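Local coordinates for protein BAG family molecular chaperone regulator 4 (Arabidopsis thaliana, PDB 4HWH) that probably acts as a co-chaperone in programmed cell death and stress responses, with the BAG domain modelled here belonging to a protein that binds the ATPase domain of HSP70 chaperones, at residues 9-12 with 13-17; 68-71 with 72-76; 47-50 with 51-54. All blocks are in the same frame, centred on the assembly; numbering follows the deposited sequence.

Interaction 1: 9-12 with 13-17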
# COMPACT_ATOMS: atom_id res chain seq x y z
N ALA A 9 -5.29 -4.32 -12.31
CA ALA A 9 -3.93 -3.81 -12.43
C ALA A 9 -3.48 -3.18 -11.12
O ALA A 9 -2.35 -3.38 -10.67
CB ALA A 9 -3.83 -2.81 -13.56
N VAL A 10 -4.36 -2.40 -10.51
CA VAL A 10 -4.04 -1.79 -9.22
C VAL A 10 -3.86 -2.86 -8.15
O VAL A 10 -2.91 -2.82 -7.37
CB VAL A 10 -5.13 -0.80 -8.78
CG1 VAL A 10 -4.93 -0.43 -7.32
CG2 VAL A 10 -5.10 0.43 -9.66
N THR A 11 -4.78 -3.82 -8.13
CA THR A 11 -4.73 -4.91 -7.16
C THR A 11 -3.37 -5.61 -7.19
O THR A 11 -2.80 -5.92 -6.14
CB THR A 11 -5.86 -5.93 -7.38
OG1 THR A 11 -7.12 -5.32 -7.09
CG2 THR A 11 -5.67 -7.14 -6.49
N GLY A 12 -2.87 -5.87 -8.39
CA GLY A 12 -1.59 -6.52 -8.55
C GLY A 12 -0.47 -5.70 -7.94
O GLY A 12 0.48 -6.24 -7.36
N GLU A 13 -0.57 -4.38 -8.08
CA GLU A 13 0.46 -3.50 -7.55
C GLU A 13 0.35 -3.41 -6.04
O GLU A 13 1.36 -3.40 -5.33
CB GLU A 13 0.36 -2.12 -8.19
CG GLU A 13 1.62 -1.31 -8.04
CD GLU A 13 2.83 -2.05 -8.57
OE1 GLU A 13 2.70 -2.76 -9.59
OE2 GLU A 13 3.92 -1.93 -7.96
N VAL A 14 -0.88 -3.35 -5.54
CA VAL A 14 -1.10 -3.30 -4.10
C VAL A 14 -0.63 -4.60 -3.44
O VAL A 14 -0.12 -4.59 -2.32
CB VAL A 14 -2.57 -3.01 -3.77
CG1 VAL A 14 -2.80 -3.03 -2.27
CG2 VAL A 14 -2.97 -1.65 -4.34
N ASP A 15 -0.79 -5.73 -4.14
CA ASP A 15 -0.27 -7.00 -3.65
C ASP A 15 1.24 -6.90 -3.42
O ASP A 15 1.74 -7.31 -2.38
CB ASP A 15 -0.56 -8.14 -4.64
CG ASP A 15 -2.00 -8.60 -4.59
OD1 ASP A 15 -2.71 -8.24 -3.64
OD2 ASP A 15 -2.41 -9.35 -5.50
N LYS A 16 1.95 -6.36 -4.40
CA LYS A 16 3.39 -6.19 -4.27
C LYS A 16 3.72 -5.30 -3.07
O LYS A 16 4.64 -5.58 -2.30
CB LYS A 16 3.98 -5.59 -5.55
CG LYS A 16 4.08 -6.58 -6.70
CD LYS A 16 4.58 -5.90 -7.97
CE LYS A 16 4.55 -6.85 -9.16
NZ LYS A 16 5.01 -6.18 -10.41
N LEU A 17 2.97 -4.22 -2.92
CA LEU A 17 3.19 -3.31 -1.80
C LEU A 17 2.85 -3.97 -0.47
O LEU A 17 3.53 -3.76 0.53
CB LEU A 17 2.39 -2.02 -2.00
CG LEU A 17 2.93 -1.16 -3.15
CD1 LEU A 17 1.94 -0.06 -3.55
CD2 LEU A 17 4.28 -0.57 -2.78

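Interaction 2: 68-71 with 72-76. With ACT (acetate ion), chain G.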
# COMPACT_ATOMS: atom_id res chain seq x y z
N ALA A 68 -13.29 -1.89 -2.57
CA ALA A 68 -12.58 -2.87 -1.76
C ALA A 68 -11.08 -2.57 -1.73
O ALA A 68 -10.44 -2.65 -0.68
CB ALA A 68 -12.83 -4.27 -2.29
N GLU A 69 -10.53 -2.22 -2.88
CA GLU A 69 -9.10 -1.95 -2.99
C GLU A 69 -8.73 -0.66 -2.27
O GLU A 69 -7.64 -0.55 -1.70
CB GLU A 69 -8.69 -1.87 -4.46
CG GLU A 69 -7.24 -2.21 -4.69
CD GLU A 69 -6.92 -3.63 -4.24
OE1 GLU A 69 -5.79 -3.85 -3.77
OE2 GLU A 69 -7.80 -4.51 -4.36
N VAL A 70 -9.64 0.30 -2.28
CA VAL A 70 -9.41 1.55 -1.56
C VAL A 70 -9.24 1.25 -0.07
O VAL A 70 -8.33 1.78 0.58
CB VAL A 70 -10.56 2.55 -1.78
CG1 VAL A 70 -10.44 3.74 -0.82
CG2 VAL A 70 -10.57 3.03 -3.23
N ARG A 71 -10.10 0.39 0.46
CA ARG A 71 -10.05 0.03 1.87
C ARG A 71 -8.76 -0.72 2.21
O ARG A 71 -8.17 -0.49 3.26
CB ARG A 71 -11.27 -0.79 2.27
CG ARG A 71 -12.58 -0.02 2.22
CD ARG A 71 -13.76 -0.87 2.66
NE ARG A 71 -15.02 -0.13 2.62
CZ ARG A 71 -16.19 -0.64 2.96
NH1 ARG A 71 -16.28 -1.90 3.38
NH2 ARG A 71 -17.29 0.11 2.90
N ARG A 72 -8.34 -1.60 1.31
CA ARG A 72 -7.12 -2.37 1.51
C ARG A 72 -5.94 -1.41 1.61
O ARG A 72 -5.07 -1.56 2.46
CB ARG A 72 -6.92 -3.37 0.36
CG ARG A 72 -6.43 -4.75 0.79
CD ARG A 72 -5.04 -5.09 0.27
NE ARG A 72 -5.03 -5.28 -1.18
CZ ARG A 72 -4.22 -6.11 -1.83
NH1 ARG A 72 -4.31 -6.19 -3.15
NH2 ARG A 72 -3.35 -6.87 -1.19
N ILE A 73 -5.93 -0.42 0.73
CA ILE A 73 -4.87 0.58 0.73
C ILE A 73 -4.84 1.38 2.04
O ILE A 73 -3.78 1.59 2.63
CB ILE A 73 -5.00 1.52 -0.48
CG1 ILE A 73 -4.63 0.77 -1.77
CG2 ILE A 73 -4.13 2.75 -0.30
CD1 ILE A 73 -4.83 1.59 -3.04
N GLN A 74 -6.01 1.83 2.48
CA GLN A 74 -6.11 2.56 3.74
C GLN A 74 -5.55 1.74 4.90
O GLN A 74 -4.87 2.26 5.78
CB GLN A 74 -7.56 2.97 4.01
CG GLN A 74 -8.14 3.86 2.91
CD GLN A 74 -9.62 4.14 3.10
OE1 GLN A 74 -10.37 3.29 3.59
NE2 GLN A 74 -10.05 5.34 2.71
N ASN A 75 -5.82 0.44 4.90
CA ASN A 75 -5.29 -0.45 5.93
C ASN A 75 -3.77 -0.55 5.88
O ASN A 75 -3.11 -0.50 6.92
CB ASN A 75 -5.91 -1.84 5.81
CG ASN A 75 -7.35 -1.87 6.27
OD1 ASN A 75 -7.86 -0.90 6.82
ND2 ASN A 75 -8.02 -3.00 6.05
N LEU A 76 -3.22 -0.68 4.68
CA LEU A 76 -1.77 -0.71 4.51
C LEU A 76 -1.13 0.61 4.94
O LEU A 76 -0.06 0.62 5.55
CB LEU A 76 -1.40 -1.05 3.06
CG LEU A 76 -1.78 -2.48 2.66
CD1 LEU A 76 -1.58 -2.72 1.17
CD2 LEU A 76 -0.96 -3.48 3.47
C ACT G . -3.25 -6.97 2.78
O ACT G . -4.43 -6.58 2.88
OXT ACT G . -2.90 -7.37 1.64
CH3 ACT G . -2.31 -6.98 3.95

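Interaction 3: 47-50 with 51-54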
# COMPACT_ATOMS: atom_id res chain seq x y z
N MET A 47 -0.25 5.76 -2.14
CA MET A 47 -1.02 6.94 -2.53
C MET A 47 -1.21 7.02 -4.04
O MET A 47 -2.26 7.43 -4.53
CB MET A 47 -0.36 8.21 -1.99
CG MET A 47 -0.44 8.33 -0.47
SD MET A 47 0.21 9.89 0.16
CE MET A 47 0.16 9.59 1.93
N ARG A 48 -0.18 6.63 -4.79
CA ARG A 48 -0.26 6.63 -6.24
C ARG A 48 -1.32 5.63 -6.72
O ARG A 48 -2.04 5.89 -7.69
CB ARG A 48 1.10 6.30 -6.85
CG ARG A 48 2.14 7.40 -6.68
CD ARG A 48 1.97 8.47 -7.74
NE ARG A 48 2.15 7.93 -9.08
CZ ARG A 48 1.79 8.56 -10.20
NH1 ARG A 48 1.99 7.98 -11.37
NH2 ARG A 48 1.22 9.75 -10.14
N GLN A 49 -1.40 4.49 -6.04
CA GLN A 49 -2.41 3.49 -6.40
C GLN A 49 -3.80 4.02 -6.09
O GLN A 49 -4.75 3.74 -6.81
CB GLN A 49 -2.14 2.15 -5.71
CG GLN A 49 -0.90 1.44 -6.25
CD GLN A 49 -0.94 1.28 -7.76
OE1 GLN A 49 -1.92 0.80 -8.33
NE2 GLN A 49 0.14 1.67 -8.42
N LEU A 50 -3.92 4.80 -5.02
CA LEU A 50 -5.19 5.40 -4.64
C LEU A 50 -5.64 6.39 -5.72
O LEU A 50 -6.81 6.43 -6.09
CB LEU A 50 -5.06 6.12 -3.30
CG LEU A 50 -6.33 6.36 -2.48
CD1 LEU A 50 -7.04 5.04 -2.22
CD2 LEU A 50 -5.98 7.05 -1.17
N LEU A 51 -4.69 7.17 -6.23
CA LEU A 51 -4.98 8.12 -7.30
C LEU A 51 -5.45 7.40 -8.56
O LEU A 51 -6.37 7.86 -9.24
CB LEU A 51 -3.74 8.96 -7.62
CG LEU A 51 -3.36 10.02 -6.58
CD1 LEU A 51 -2.03 10.65 -6.95
CD2 LEU A 51 -4.46 11.06 -6.48
N LYS A 52 -4.82 6.28 -8.86
CA LYS A 52 -5.20 5.48 -10.02
C LYS A 52 -6.65 5.02 -9.88
O LYS A 52 -7.44 5.16 -10.81
CB LYS A 52 -4.26 4.28 -10.18
CG LYS A 52 -4.51 3.47 -11.45
CD LYS A 52 -3.33 2.57 -11.79
CE LYS A 52 -3.56 1.84 -13.11
NZ LYS A 52 -2.44 0.91 -13.45
N LEU A 53 -7.00 4.48 -8.72
CA LEU A 53 -8.38 4.07 -8.46
C LEU A 53 -9.35 5.25 -8.58
O LEU A 53 -10.45 5.09 -9.09
CB LEU A 53 -8.51 3.42 -7.07
CG LEU A 53 -7.86 2.05 -6.87
CD1 LEU A 53 -7.82 1.69 -5.39
CD2 LEU A 53 -8.59 0.97 -7.66
N ASP A 54 -8.93 6.42 -8.10
CA ASP A 54 -9.78 7.61 -8.16
C ASP A 54 -10.19 7.94 -9.59
O ASP A 54 -11.28 8.48 -9.82
CB ASP A 54 -9.06 8.83 -7.56
CG ASP A 54 -8.98 8.78 -6.05
OD1 ASP A 54 -9.76 8.02 -5.43
OD2 ASP A 54 -8.15 9.51 -5.48
O HOH W 1 0.04 2.10 -11.53

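Interaction 1: 9-12 with 13-17
V10 lays its CG1 methyl against CG2 of V14 one helical turn on, 3.8 Å away, the two branched side chains crossing obliquely. In V10 the touching methyl is the one anti to the backbone N (chi1 168°). In V14 it is the other branch, beside its own N, and this CG2 also comes within 3.2 Å of V10 O. That oxygen carries the regular helical bond from V14 N (2.8 Å, N-H...O 164°), the donor lying nearly along the C=O axis, and the methyl sits beside it.

A quarter turn round, T11 and D15 run side by side and point the same way. T11 CG2 reaches only 4.1 Å from D15 OD2, a loose contact. The tighter approach is that of the D15 carboxylate carbon, with CG 3.2 Å from T11 O, while T11 O accepts from D15 N at 2.8 Å. The polar ends are held by other partners: D15 OD1 makes a salt bridge to R72 NH1, and T11 OG1 hydrogen-bonds to V7 O.

E13 and L17 belong, with R20, to a pocket occupied by malonic acid, probably from the crystallisation liquor. The turn belongs to helix 3-29, the first of the three-helix BAG bundle. V10 and E13 lean on Q49 of helix 36-54, whereas T11 and V14 face helix 63-86, touching R72.

Interaction 2: 68-71 with 72-76
E69 and R72 hold each other three residues apart through a single carboxylate oxygen. R72 grips OE1 side-on, using NH1 at 2.8 Å from E69 OE1 and NE at 3.1 Å from the same atom, and both contacts lie close to the guanidinium plane. The two donors meet the oxygen differently: NH1 takes the syn lone pair, whereas NE comes from above the carboxylate plane; the carboxylate and guanidinium planes stand 81° apart. The bend of E69 at chi2 (60°), together with kinks in the R72 chain at chi2 and chi3, brings the two ends together. NH1 is also salt-bridged to D15, and a guanidinium shared by E69 and D15 probably offsets the cost of burying the E69 carboxylate.

On this packed side, I73 hangs its CG1 close beside E69 O, 3.3 Å away, while I73 N bonds to that oxygen. The side facing solvent is looser. V70 CG1 lies 3.9 Å from Q74 NE2, and R71 is extended, poorly ordered and largely solvent-facing; a closer approach on that side is Q74 CG, 3.1 Å from V70 O. At another edge of the R72 guanidinium, close to its plane, NH2 donates to OXT of an acetate at 2.9 Å (159°); the ion probably comes from the crystallisation liquor, and S18 OG also bonds to it.

This turn lies in helix 63-86, the last of the bundle. Its E69 and R72 side chains lie on T11 and V14 of helix 3-29, and V70 and I73 pack on L53 of helix 36-54.

Interaction 3: 47-50 with 51-54
Q49 and K52 run alongside each other near the end of helix 36-54, the middle helix of the three-helix BAG bundle, and most of this patch is exposed.

The side-chain contact itself is thin. Q49 OE1 lies 4.1 Å from K52 CD, with K52 reaching outward, extended beyond CG, and Q49 bent at chi2 (-53°). Their polar ends are joined instead by water: Q49 NE2 donates to it at 3.1 Å, and K52 NZ reaches the same oxygen through a weak bond at 3.4 Å. The amide therefore presents NE2 to the water and its oxygen towards the aliphatic part of the lysine.

Backbone bonds carry the rest. Four successive i+4 bonds, L51 N to M47 O, K52 N to R48 O, L53 N to Q49 O and D54 N to L50 O, keep the helix regular, the L53 bond at 166° being the straightest of them.

Van der Waals contacts run mainly from side-chain carbons to carbonyl oxygens of the preceding turn. L51 CG sits 3.5 Å from M47 O, and L53 CG the same distance from Q49 O. L53 is buried, lying against V10 of helix 3-29 and E69 of helix 63-86.

The carboxylate of D54 folds back over L50: its CG is 3.2 Å from L50 O, while both its oxygens, acceptors like that carbonyl, stay at 3.4 Å.

From the N terminus, interaction 1 comes first on helix 3-29, interaction 3 next on helix 36-54 and interaction 2 last on helix 63-86. Each joins one turn of a helix to the next, so none closes a long loop, and along the chain they follow in series without nesting or crossing. In space their centres lie about 11 Å from one another, and every pair touches where the helices of the up-down bundle meet. Interactions 1 and 2 meet through a salt bridge and a probable hydrogen bond as well as packing of V14, while interaction 3 meets the other two by side-chain packing between the helices.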